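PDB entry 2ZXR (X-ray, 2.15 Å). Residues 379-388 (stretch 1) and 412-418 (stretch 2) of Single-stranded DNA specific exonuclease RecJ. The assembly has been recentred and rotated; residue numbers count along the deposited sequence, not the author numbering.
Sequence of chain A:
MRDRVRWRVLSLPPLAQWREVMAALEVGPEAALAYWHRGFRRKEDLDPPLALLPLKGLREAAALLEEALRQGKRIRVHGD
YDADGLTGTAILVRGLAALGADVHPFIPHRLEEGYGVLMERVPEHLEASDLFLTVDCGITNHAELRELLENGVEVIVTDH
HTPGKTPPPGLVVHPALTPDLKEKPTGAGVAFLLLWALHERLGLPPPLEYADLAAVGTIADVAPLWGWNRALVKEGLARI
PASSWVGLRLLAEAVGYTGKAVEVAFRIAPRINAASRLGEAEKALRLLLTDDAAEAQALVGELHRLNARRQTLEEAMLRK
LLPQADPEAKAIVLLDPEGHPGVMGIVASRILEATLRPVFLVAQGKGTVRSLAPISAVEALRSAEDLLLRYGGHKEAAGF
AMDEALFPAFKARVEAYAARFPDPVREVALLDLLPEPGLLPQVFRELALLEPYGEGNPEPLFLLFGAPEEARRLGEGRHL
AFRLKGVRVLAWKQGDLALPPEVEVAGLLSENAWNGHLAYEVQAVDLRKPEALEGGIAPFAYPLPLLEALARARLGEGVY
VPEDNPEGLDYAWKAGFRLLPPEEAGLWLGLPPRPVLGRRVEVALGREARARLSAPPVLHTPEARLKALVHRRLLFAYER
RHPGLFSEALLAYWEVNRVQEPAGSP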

ATOM      1  N   GLU A 379     -19.344   4.116  13.843  1.00 31.22           N
ATOM      2  CA  GLU A 379     -19.665   4.053  15.269  1.00 31.88           C
ATOM      3  C   GLU A 379     -19.726   5.481  15.830  1.00 31.00           C
ATOM      4  O   GLU A 379     -20.461   5.754  16.771  1.00 31.11           O
ATOM      5  CB  GLU A 379     -18.629   3.214  16.041  1.00 32.85           C
ATOM      6  CG  GLU A 379     -18.749   1.704  15.827  1.00 36.32           C
ATOM      7  CD  GLU A 379     -20.140   1.150  16.176  1.00 38.57           C
ATOM      8  OE1 GLU A 379     -20.592   1.333  17.333  1.00 39.77           O
ATOM      9  OE2 GLU A 379     -20.787   0.531  15.288  1.00 40.29           O
ATOM     10  N   ALA A 380     -18.955   6.391  15.248  1.00 30.34           N
ATOM     11  CA  ALA A 380     -18.965   7.787  15.695  1.00 29.16           C
ATOM     12  C   ALA A 380     -20.339   8.389  15.352  1.00 29.26           C
ATOM     13  O   ALA A 380     -20.917   9.155  16.135  1.00 28.31           O
ATOM     14  CB  ALA A 380     -17.862   8.562  15.005  1.00 28.97           C
ATOM     15  N   LEU A 381     -20.867   8.017  14.189  1.00 27.94           N
ATOM     16  CA  LEU A 381     -22.175   8.497  13.778  1.00 28.69           C
ATOM     17  C   LEU A 381     -23.217   7.855  14.686  1.00 30.11           C
ATOM     18  O   LEU A 381     -24.203   8.492  15.072  1.00 28.75           O
ATOM     19  CB  LEU A 381     -22.472   8.132  12.316  1.00 25.12           C
ATOM     20  CG  LEU A 381     -21.587   8.794  11.248  1.00 24.95           C
ATOM     21  CD1 LEU A 381     -22.153   8.464   9.841  1.00 22.64           C
ATOM     22  CD2 LEU A 381     -21.538  10.314  11.465  1.00 22.75           C
ATOM     23  N   ARG A 382     -23.003   6.583  15.018  1.00 31.63           N
ATOM     24  CA  ARG A 382     -23.940   5.891  15.895  1.00 32.95           C
ATOM     25  C   ARG A 382     -24.048   6.634  17.221  1.00 32.54           C
ATOM     26  O   ARG A 382     -25.135   6.801  17.737  1.00 34.22           O
ATOM     27  CB  ARG A 382     -23.489   4.449  16.140  1.00 34.72           C
ATOM     28  CG  ARG A 382     -24.400   3.648  17.060  1.00 38.60           C
ATOM     29  CD  ARG A 382     -24.327   2.182  16.678  1.00 42.00           C
ATOM     30  NE  ARG A 382     -24.595   2.063  15.242  1.00 46.18           N
ATOM     31  CZ  ARG A 382     -24.127   1.094  14.457  1.00 46.57           C
ATOM     32  NH1 ARG A 382     -23.361   0.143  14.971  1.00 47.17           N
ATOM     33  NH2 ARG A 382     -24.417   1.089  13.152  1.00 46.64           N
ATOM     34  N   SER A 383     -22.932   7.104  17.757  1.00 32.50           N
ATOM     35  CA  SER A 383     -22.959   7.819  19.027  1.00 32.83           C
ATOM     36  C   SER A 383     -23.821   9.072  18.959  1.00 33.24           C
ATOM     37  O   SER A 383     -24.278   9.560  19.982  1.00 34.45           O
ATOM     38  CB  SER A 383     -21.536   8.200  19.484  1.00 32.89           C
ATOM     39  OG  SER A 383     -21.029   9.354  18.817  1.00 33.85           O
ATOM     40  N   ALA A 384     -24.045   9.599  17.760  1.00 33.31           N
ATOM     41  CA  ALA A 384     -24.868  10.803  17.599  1.00 32.97           C
ATOM     42  C   ALA A 384     -26.102  10.528  16.723  1.00 32.77           C
ATOM     43  O   ALA A 384     -26.679  11.461  16.161  1.00 31.00           O
ATOM     44  CB  ALA A 384     -24.025  11.896  16.956  1.00 33.85           C
ATOM     45  N   GLU A 385     -26.521   9.264  16.636  1.00 32.63           N
ATOM     46  CA  GLU A 385     -27.620   8.887  15.748  1.00 34.05           C
ATOM     47  C   GLU A 385     -28.998   9.523  15.910  1.00 34.63           C
ATOM     48  O   GLU A 385     -29.737   9.665  14.925  1.00 34.26           O
ATOM     49  CB  GLU A 385     -27.774   7.364  15.721  1.00 35.73           C
ATOM     50  CG  GLU A 385     -28.378   6.763  16.974  1.00 38.85           C
ATOM     51  CD  GLU A 385     -28.369   5.243  16.926  1.00 41.16           C
ATOM     52  OE1 GLU A 385     -28.901   4.664  15.948  1.00 41.47           O
ATOM     53  OE2 GLU A 385     -27.822   4.629  17.866  1.00 42.97           O
ATOM     54  N   ASP A 386     -29.363   9.903  17.125  1.00 34.95           N
ATOM     55  CA  ASP A 386     -30.672  10.521  17.327  1.00 36.23           C
ATOM     56  C   ASP A 386     -30.793  11.811  16.496  1.00 35.47           C
ATOM     57  O   ASP A 386     -31.897  12.230  16.132  1.00 34.99           O
ATOM     58  CB  ASP A 386     -30.872  10.857  18.810  1.00 37.40           C
ATOM     59  CG  ASP A 386     -29.805  11.805  19.341  1.00 40.67           C
ATOM     60  OD1 ASP A 386     -28.613  11.424  19.395  1.00 42.65           O
ATOM     61  OD2 ASP A 386     -30.150  12.952  19.703  1.00 44.25           O
ATOM     62  N   LEU A 387     -29.644  12.416  16.200  1.00 34.56           N
ATOM     63  CA  LEU A 387     -29.559  13.680  15.458  1.00 33.87           C
ATOM     64  C   LEU A 387     -29.617  13.554  13.943  1.00 33.53           C
ATOM     65  O   LEU A 387     -29.735  14.547  13.240  1.00 34.68           O
ATOM     66  CB  LEU A 387     -28.240  14.366  15.815  1.00 32.68           C
ATOM     67  CG  LEU A 387     -28.042  15.401  16.915  1.00 32.77           C
ATOM     68  CD1 LEU A 387     -29.073  15.274  18.011  1.00 32.53           C
ATOM     69  CD2 LEU A 387     -26.623  15.259  17.431  1.00 30.38           C
ATOM     70  N   LEU A 388     -29.535  12.336  13.438  1.00 34.19           N
ATOM     71  CA  LEU A 388     -29.482  12.118  11.996  1.00 33.62           C
ATOM     72  C   LEU A 388     -30.746  11.607  11.337  1.00 34.32           C
ATOM     73  O   LEU A 388     -31.536  10.897  11.956  1.00 35.99           O
ATOM     74  CB  LEU A 388     -28.333  11.153  11.696  1.00 31.40           C
ATOM     75  CG  LEU A 388     -27.033  11.489  12.426  1.00 30.77           C
ATOM     76  CD1 LEU A 388     -25.994  10.391  12.174  1.00 30.65           C
ATOM     77  CD2 LEU A 388     -26.527  12.847  11.959  1.00 28.66           C
ATOM     78  N   ALA A 412     -20.317  18.634  18.851  1.00 32.83           N
ATOM     79  CA  ALA A 412     -19.876  18.366  20.223  1.00 33.15           C
ATOM     80  C   ALA A 412     -19.902  16.876  20.492  1.00 32.76           C
ATOM     81  O   ALA A 412     -18.997  16.318  21.119  1.00 33.52           O
ATOM     82  CB  ALA A 412     -20.769  19.101  21.233  1.00 32.59           C
ATOM     83  N   ARG A 413     -20.959  16.240  20.010  1.00 32.18           N
ATOM     84  CA  ARG A 413     -21.142  14.818  20.173  1.00 32.41           C
ATOM     85  C   ARG A 413     -19.999  14.003  19.546  1.00 32.69           C
ATOM     86  O   ARG A 413     -19.369  13.166  20.219  1.00 33.13           O
ATOM     87  CB  ARG A 413     -22.459  14.410  19.524  1.00 33.91           C
ATOM     88  CG  ARG A 413     -22.899  13.024  19.876  1.00 35.72           C
ATOM     89  CD  ARG A 413     -23.442  13.037  21.293  1.00 37.65           C
ATOM     90  NE  ARG A 413     -24.721  13.727  21.339  1.00 37.84           N
ATOM     91  CZ  ARG A 413     -25.878  13.169  20.996  1.00 38.22           C
ATOM     92  NH1 ARG A 413     -25.920  11.907  20.594  1.00 38.41           N
ATOM     93  NH2 ARG A 413     -26.997  13.883  21.038  1.00 39.91           N
ATOM     94  N   VAL A 414     -19.713  14.226  18.265  1.00 31.06           N
ATOM     95  CA  VAL A 414     -18.650  13.431  17.666  1.00 30.44           C
ATOM     96  C   VAL A 414     -17.298  13.778  18.249  1.00 30.92           C
ATOM     97  O   VAL A 414     -16.448  12.904  18.383  1.00 31.51           O
ATOM     98  CB  VAL A 414     -18.635  13.511  16.108  1.00 29.52           C
ATOM     99  CG1 VAL A 414     -19.983  13.045  15.568  1.00 28.51           C
ATOM    100  CG2 VAL A 414     -18.290  14.866  15.633  1.00 28.08           C
ATOM    101  N   GLU A 415     -17.095  15.039  18.617  1.00 31.82           N
ATOM    102  CA  GLU A 415     -15.827  15.436  19.226  1.00 33.46           C
ATOM    103  C   GLU A 415     -15.622  14.666  20.528  1.00 34.33           C
ATOM    104  O   GLU A 415     -14.492  14.282  20.868  1.00 34.70           O
ATOM    105  CB  GLU A 415     -15.803  16.932  19.550  1.00 33.53           C
ATOM    106  CG  GLU A 415     -15.717  17.853  18.360  1.00 34.65           C
ATOM    107  CD  GLU A 415     -15.757  19.323  18.771  1.00 35.99           C
ATOM    108  OE1 GLU A 415     -16.011  19.605  19.958  1.00 38.18           O
ATOM    109  OE2 GLU A 415     -15.545  20.205  17.921  1.00 35.28           O
ATOM    110  N   ALA A 416     -16.720  14.451  21.253  1.00 34.69           N
ATOM    111  CA  ALA A 416     -16.685  13.740  22.525  1.00 35.43           C
ATOM    112  C   ALA A 416     -16.463  12.271  22.289  1.00 35.25           C
ATOM    113  O   ALA A 416     -15.798  11.609  23.071  1.00 35.82           O
ATOM    114  CB  ALA A 416     -17.995  13.955  23.312  1.00 36.24           C
ATOM    115  N   TYR A 417     -17.039  11.748  21.220  1.00 35.52           N
ATOM    116  CA  TYR A 417     -16.840  10.348  20.905  1.00 35.49           C
ATOM    117  C   TYR A 417     -15.338  10.123  20.645  1.00 36.20           C
ATOM    118  O   TYR A 417     -14.734   9.197  21.197  1.00 36.20           O
ATOM    119  CB  TYR A 417     -17.636   9.956  19.660  1.00 34.76           C
ATOM    120  CG  TYR A 417     -17.403   8.532  19.255  1.00 34.25           C
ATOM    121  CD1 TYR A 417     -17.913   7.480  20.017  1.00 34.17           C
ATOM    122  CD2 TYR A 417     -16.601   8.226  18.158  1.00 33.89           C
ATOM    123  CE1 TYR A 417     -17.614   6.157  19.699  1.00 32.77           C
ATOM    124  CE2 TYR A 417     -16.296   6.907  17.829  1.00 33.09           C
ATOM    125  CZ  TYR A 417     -16.795   5.882  18.607  1.00 33.21           C
ATOM    126  OH  TYR A 417     -16.431   4.586  18.329  1.00 32.31           O
ATOM    127  N   ALA A 418     -14.739  10.987  19.827  1.00 36.39           N
ATOM    128  CA  ALA A 418     -13.319  10.865  19.477  1.00 37.24           C
ATOM    129  C   ALA A 418     -12.399  11.038  20.679  1.00 37.91           C
ATOM    130  O   ALA A 418     -11.315  10.441  20.732  1.00 37.25           O
ATOM    131  CB  ALA A 418     -12.947  11.888  18.381  1.00 36.37           C
TER

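The two stretches meet where a helix through 379 onward, and the chain that follows, lie against a second helix that runs through residues 412-418. The helix axes approach to 8.9 Å, and their N-to-C directions differ by 127°, so the helices cross obliquely and in a broadly antiparallel sense. The backbones come near each other at two points, with the CA atoms of Ala380 and Val414 6.0 Å apart and those of Ala384 and Arg413 6.1 Å apart. Alanine occupies the first stretch at both points, and its small side chain is compatible with such short spacings. In all, 437 Å² of surface is buried, and Arg413 and Tyr417, one helical turn apart and both with CA-to-CB bonds pointing toward the first stretch, account for much of it.

Arg413 has the largest covered area, 110 Å². Its side chain leaves the helix with chi1 t and then bends through p values at chi2 and chi3, which carries the guanidinium to the segment beyond the first helix. There Arg413 NH1 donates a hydrogen bond to the backbone O of Ser383 at 2.9 Å. The same nitrogen, Arg413 NH1, forms a salt bridge with Asp386, donating to Asp386 OD1 at 3.0 Å, while a weak hydrogen bond runs from Arg413 NH2 to Asp386 OD1 at 3.4 Å. Both acceptors lie at the edge of the guanidinium, near its plane, where the N-H bonds point. The charged group thus joins a backbone carbonyl of Ser383 to an acid in the following 3-10 segment, 385-387. Leu387 covers one face of the guanidinium, with its CD2 3.9 Å from Arg413 NH2, a placement that leaves the polar edge free to bond. The aliphatic part of the arginine is used as well: Arg413 CG packs 3.3 Å from Ala384 CB.

Tyr417 covers the helical part of the contact, with 84 Å² of its surface buried by the first stretch. Its ring lies against the backbone at Glu379 and Ala380. The CA of Ala380 sits over the ring face, 3.8 Å from the centroid of the Tyr417 ring and 27° off the ring normal, a CH-pi contact in which a polarized C-H group meets the aromatic electrons. Ala380 CB adds an apolar contact with Tyr417 CD2 at 3.4 Å. At the far end of the ring, the OH of Tyr417 comes within 3.5 Å of Glu379 CB, while the carboxylate of Glu379 leads away to a salt bridge in its own helix, from OE2 to Arg382 NH1 at 2.6 Å.

Ser383 touches both large residues. Its OG donates to the O of Ala380 at 2.7 Å, a bond within its own stretch, and packs 3.5 Å from Tyr417 CB. Val414 adds a loose apolar contact, its CG1 4.4 Å from Ala384 CB; the same Val414 CG1 lies 4.0 Å from Ala380 O.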